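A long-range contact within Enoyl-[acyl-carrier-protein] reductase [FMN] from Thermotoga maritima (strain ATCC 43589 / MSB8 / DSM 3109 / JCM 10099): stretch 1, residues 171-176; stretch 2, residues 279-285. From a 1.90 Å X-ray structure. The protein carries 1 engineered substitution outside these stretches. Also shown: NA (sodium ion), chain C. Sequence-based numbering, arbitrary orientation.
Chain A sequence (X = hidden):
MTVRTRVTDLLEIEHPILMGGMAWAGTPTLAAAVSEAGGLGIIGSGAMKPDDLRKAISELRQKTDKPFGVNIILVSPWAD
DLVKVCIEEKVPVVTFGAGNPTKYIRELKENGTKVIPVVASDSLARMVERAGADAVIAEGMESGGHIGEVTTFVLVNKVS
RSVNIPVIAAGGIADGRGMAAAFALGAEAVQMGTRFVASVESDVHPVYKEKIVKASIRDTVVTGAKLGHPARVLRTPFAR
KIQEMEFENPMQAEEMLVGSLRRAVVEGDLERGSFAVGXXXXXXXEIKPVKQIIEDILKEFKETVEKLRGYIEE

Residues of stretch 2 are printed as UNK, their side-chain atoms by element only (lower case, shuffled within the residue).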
ATOM      1  N   GLY A 171       4.723   2.666   7.124  1.00 18.02           N
ATOM      2  CA  GLY A 171       4.966   2.878   5.717  1.00 15.24           C
ATOM      3  C   GLY A 171       3.740   3.426   5.022  1.00 17.86           C
ATOM      4  O   GLY A 171       2.720   2.732   4.925  1.00 15.31           O
ATOM      5  N   GLY A 172       3.831   4.669   4.540  1.00 15.05           N
ATOM      6  CA  GLY A 172       2.753   5.305   3.810  1.00 13.63           C
ATOM      7  C   GLY A 172       1.708   5.991   4.659  1.00 16.34           C
ATOM      8  O   GLY A 172       0.702   6.458   4.119  1.00 15.57           O
ATOM      9  N   ILE A 173       1.905   6.082   5.971  1.00 13.38           N
ATOM     10  CA  ILE A 173       0.880   6.595   6.864  1.00 13.59           C
ATOM     11  C   ILE A 173       1.306   7.972   7.335  1.00 15.48           C
ATOM     12  O   ILE A 173       2.333   8.113   8.007  1.00 16.34           O
ATOM     13  CB  ILE A 173       0.643   5.651   8.049  1.00 16.45           C
ATOM     14  CG1 ILE A 173       0.339   4.242   7.527  1.00 15.76           C
ATOM     15  CG2 ILE A 173      -0.515   6.167   8.883  1.00 18.22           C
ATOM     16  CD1 ILE A 173       0.588   3.161   8.530  1.00 17.01           C
ATOM     17  N   ALA A 174       0.516   8.988   7.003  1.00 15.74           N
ATOM     18  CA  ALA A 174       0.840  10.331   7.466  1.00 15.35           C
ATOM     19  C   ALA A 174      -0.382  11.125   7.904  1.00 15.63           C
ATOM     20  O   ALA A 174      -0.251  12.329   8.162  1.00 15.00           O
ATOM     21  CB  ALA A 174       1.592  11.109   6.378  1.00 14.64           C
ATOM     22  N   ASP A 175      -1.560  10.509   8.004  1.00 13.38           N
ATOM     23  CA  ASP A 175      -2.767  11.258   8.338  1.00 14.92           C
ATOM     24  C   ASP A 175      -3.821  10.308   8.904  1.00 17.04           C
ATOM     25  O   ASP A 175      -3.623   9.089   8.973  1.00 16.20           O
ATOM     26  CB  ASP A 175      -3.295  12.035   7.124  1.00 17.62           C
ATOM     27  CG  ASP A 175      -3.522  11.149   5.914  1.00 15.64           C
ATOM     28  OD1 ASP A 175      -3.808   9.942   6.097  1.00 15.72           O
ATOM     29  OD2 ASP A 175      -3.416  11.666   4.784  1.00 18.70           O
ATOM     30  N   GLY A 176      -4.960  10.891   9.300  1.00 14.31           N
ATOM     31  CA  GLY A 176      -6.005  10.113   9.946  1.00 15.10           C
ATOM     32  C   GLY A 176      -6.677   9.127   9.011  1.00 17.94           C
ATOM     33  O   GLY A 176      -7.093   8.044   9.442  1.00 18.50           O
ATOM     34  N   UNK A 279       7.249   7.366   0.724  1.00 15.95           N
ATOM     35  CA  UNK A 279       6.324   7.945  -0.238  1.00 16.58           C
ATOM     36  C   UNK A 279       5.302   8.839   0.438  1.00 16.12           C
ATOM     37  O   UNK A 279       4.727   9.713  -0.220  1.00 15.51           O
ATOM     38  o   UNK A 279       4.652   4.827  -2.686  1.00 17.66           O
ATOM     39  c   UNK A 279       5.857   5.026  -2.816  1.00 19.14           C
ATOM     40  c   UNK A 279       5.622   6.826  -1.038  1.00 15.06           C
ATOM     41  n   UNK A 279       6.603   4.368  -3.706  1.00 19.43           N
ATOM     42  c   UNK A 279       6.573   6.056  -1.953  1.00 18.07           C
ATOM     43  N   UNK A 280       5.081   8.666   1.745  1.00 16.22           N
ATOM     44  CA  UNK A 280       4.146   9.557   2.421  1.00 17.26           C
ATOM     45  C   UNK A 280       4.621  11.005   2.450  1.00 13.38           C
ATOM     46  O   UNK A 280       3.841  11.873   2.848  1.00 15.38           O
ATOM     47  c   UNK A 280       3.877   9.090   3.856  1.00 17.51           C
ATOM     48  o   UNK A 280       5.009   9.302   4.664  1.00 18.36           O
ATOM     49  N   UNK A 281       5.858  11.300   2.037  1.00 14.95           N
ATOM     50  CA  UNK A 281       6.248  12.708   1.924  1.00 15.06           C
ATOM     51  C   UNK A 281       5.328  13.461   0.969  1.00 16.61           C
ATOM     52  O   UNK A 281       5.048  14.644   1.181  1.00 15.17           O
ATOM     53  c   UNK A 281       7.709  12.835   1.477  1.00 16.58           C
ATOM     54  N   UNK A 282       4.799  12.784  -0.053  1.00 14.82           N
ATOM     55  CA  UNK A 282       3.874  13.446  -0.959  1.00 14.51           C
ATOM     56  C   UNK A 282       2.548  13.822  -0.336  1.00 17.05           C
ATOM     57  O   UNK A 282       1.786  14.583  -0.941  1.00 17.03           O
ATOM     58  N   UNK A 283       2.255  13.305   0.852  1.00 14.74           N
ATOM     59  CA  UNK A 283       1.061  13.661   1.598  1.00 15.98           C
ATOM     60  C   UNK A 283       1.323  14.772   2.604  1.00 18.48           C
ATOM     61  O   UNK A 283       0.395  15.208   3.293  1.00 22.10           O
ATOM     62  c   UNK A 283      -0.089  10.013   2.359  1.00 16.71           C
ATOM     63  c   UNK A 283       0.191  11.226   1.469  1.00 18.66           C
ATOM     64  c   UNK A 283      -0.998  11.576   0.585  1.00 17.39           C
ATOM     65  c   UNK A 283       0.524  12.432   2.333  1.00 15.47           C
ATOM     66  N   UNK A 284       2.567  15.218   2.719  1.00 16.03           N
ATOM     67  CA  UNK A 284       2.971  16.181   3.736  1.00 16.15           C
ATOM     68  C   UNK A 284       3.258  17.505   3.038  1.00 17.23           C
ATOM     69  O   UNK A 284       4.155  17.593   2.188  1.00 15.63           O
ATOM     70  c   UNK A 284       4.961  13.615   5.802  1.00 17.17           C
ATOM     71  c   UNK A 284       3.782  14.452   5.360  1.00 15.13           C
ATOM     72  c   UNK A 284       4.767  16.783   5.404  1.00 16.02           C
ATOM     73  c   UNK A 284       4.185  15.675   4.521  1.00 15.91           C
ATOM     74  N   UNK A 285       2.480  18.524   3.375  1.00 16.91           N
ATOM     75  CA  UNK A 285       2.604  19.820   2.728  1.00 21.60           C
ATOM     76  C   UNK A 285       3.020  20.929   3.671  1.00 18.94           C
ATOM     77  O   UNK A 285       3.117  22.085   3.236  1.00 17.47           O
ATOM     78  c   UNK A 285       1.291  20.200   2.052  1.00 16.89           C
ATOM     79  o   UNK A 285      -0.183  18.644   1.086  1.00 25.24           O
ATOM     80  o   UNK A 285       1.753  18.978   0.087  1.00 23.79           O
ATOM     81  c   UNK A 285       0.916  19.217   0.986  1.00 22.02           C
TER
HETATM   82 NA    NA C 401       5.514  16.824   0.457  1.00 20.40          NA
HETATM   83  O   HOH W   1       6.218   6.596   4.229  1.00  9.23           O
HETATM   84  O   HOH W   2       4.727   9.301   7.812  1.00 18.56           O
HETATM   85  O   HOH W   3      -2.705  14.122   4.164  1.00 21.49           O
HETATM   86  O   HOH W   4       3.491  17.312  -0.924  1.00 17.64           O

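Position 279 opens a 3-10 segment that runs to position 283. Its side chain is an unbranched run of three carbons, the third bearing one oxygen and one nitrogen, a carboxamide, and it makes no contact with stretch 1. This is Q279, and both polar atoms of the amide are hydrogen-bonded elsewhere in the structure.

Position 280 carries one carbon and one oxygen. CA-to-CB at position 280 points toward stretch 1, and the position 280 CB lies 3.9 Å from G172 C, 4.2 Å from I173 N and 4.0 Å from A174 CB. This is S280, in the p rotamer. S280 OG is 3.0 Å from water 1, which accepts from G172 N at 3.1 Å, and 3.2 Å from water 2, which donates to I173 O at 2.7 Å. The hydroxyl thus reaches the backbone of stretch 1 through two waters.

At position 281 a single carbon points away from stretch 1, giving A281. Position 282 has no side-chain atoms and is G282; G282 N donates to Q279 O at 3.1 Å.

Position 283 has four carbons forked at the second. Its CB is directed toward stretch 1, 4.4 Å from A174 CB, and one carbon of the fork at position 283 lies 4.0 Å from G172 O and 4.4 Å from D175 OD2. The fork identifies L283, and that carbon is CD1. L283 N donates to S280 O at 2.9 Å.

The side chain at position 284 also has four carbons, but the fork is at the first and one arm is two carbons long. The CA-to-CB bond points sideways, yet the inner carbon of the longer arm at position 284 comes to 4.1 Å from A174 CB. This is I284, and that carbon is CG1. I284 O and A281 O each bind the sodium ion NA at 2.3 Å.

Position 285 ends in a carbon carrying two oxygens after one other carbon, a carboxylate out of reach of stretch 1: D285. D285 OD1 accepts from water 4 at 2.6 Å, and that water also coordinates the sodium, 2.5 Å from NA.

The contact is small, burying 231 Å² in total, and no direct hydrogen bond crosses it. A174 is its apolar center, its CB meeting S280, L283 and I284. Beside it, the absence of a side chain at G172, whose positive phi favors glycine, accompanies a close backbone approach, with G172 CA 4.7 Å from S280 CA. Waters supply the polar links: besides those at S280, water 3 donates to D175 OD2 (2.6 Å) and weakly to L283 O (3.4 Å).

Stretch 2, residues 279-285: QSAGLID
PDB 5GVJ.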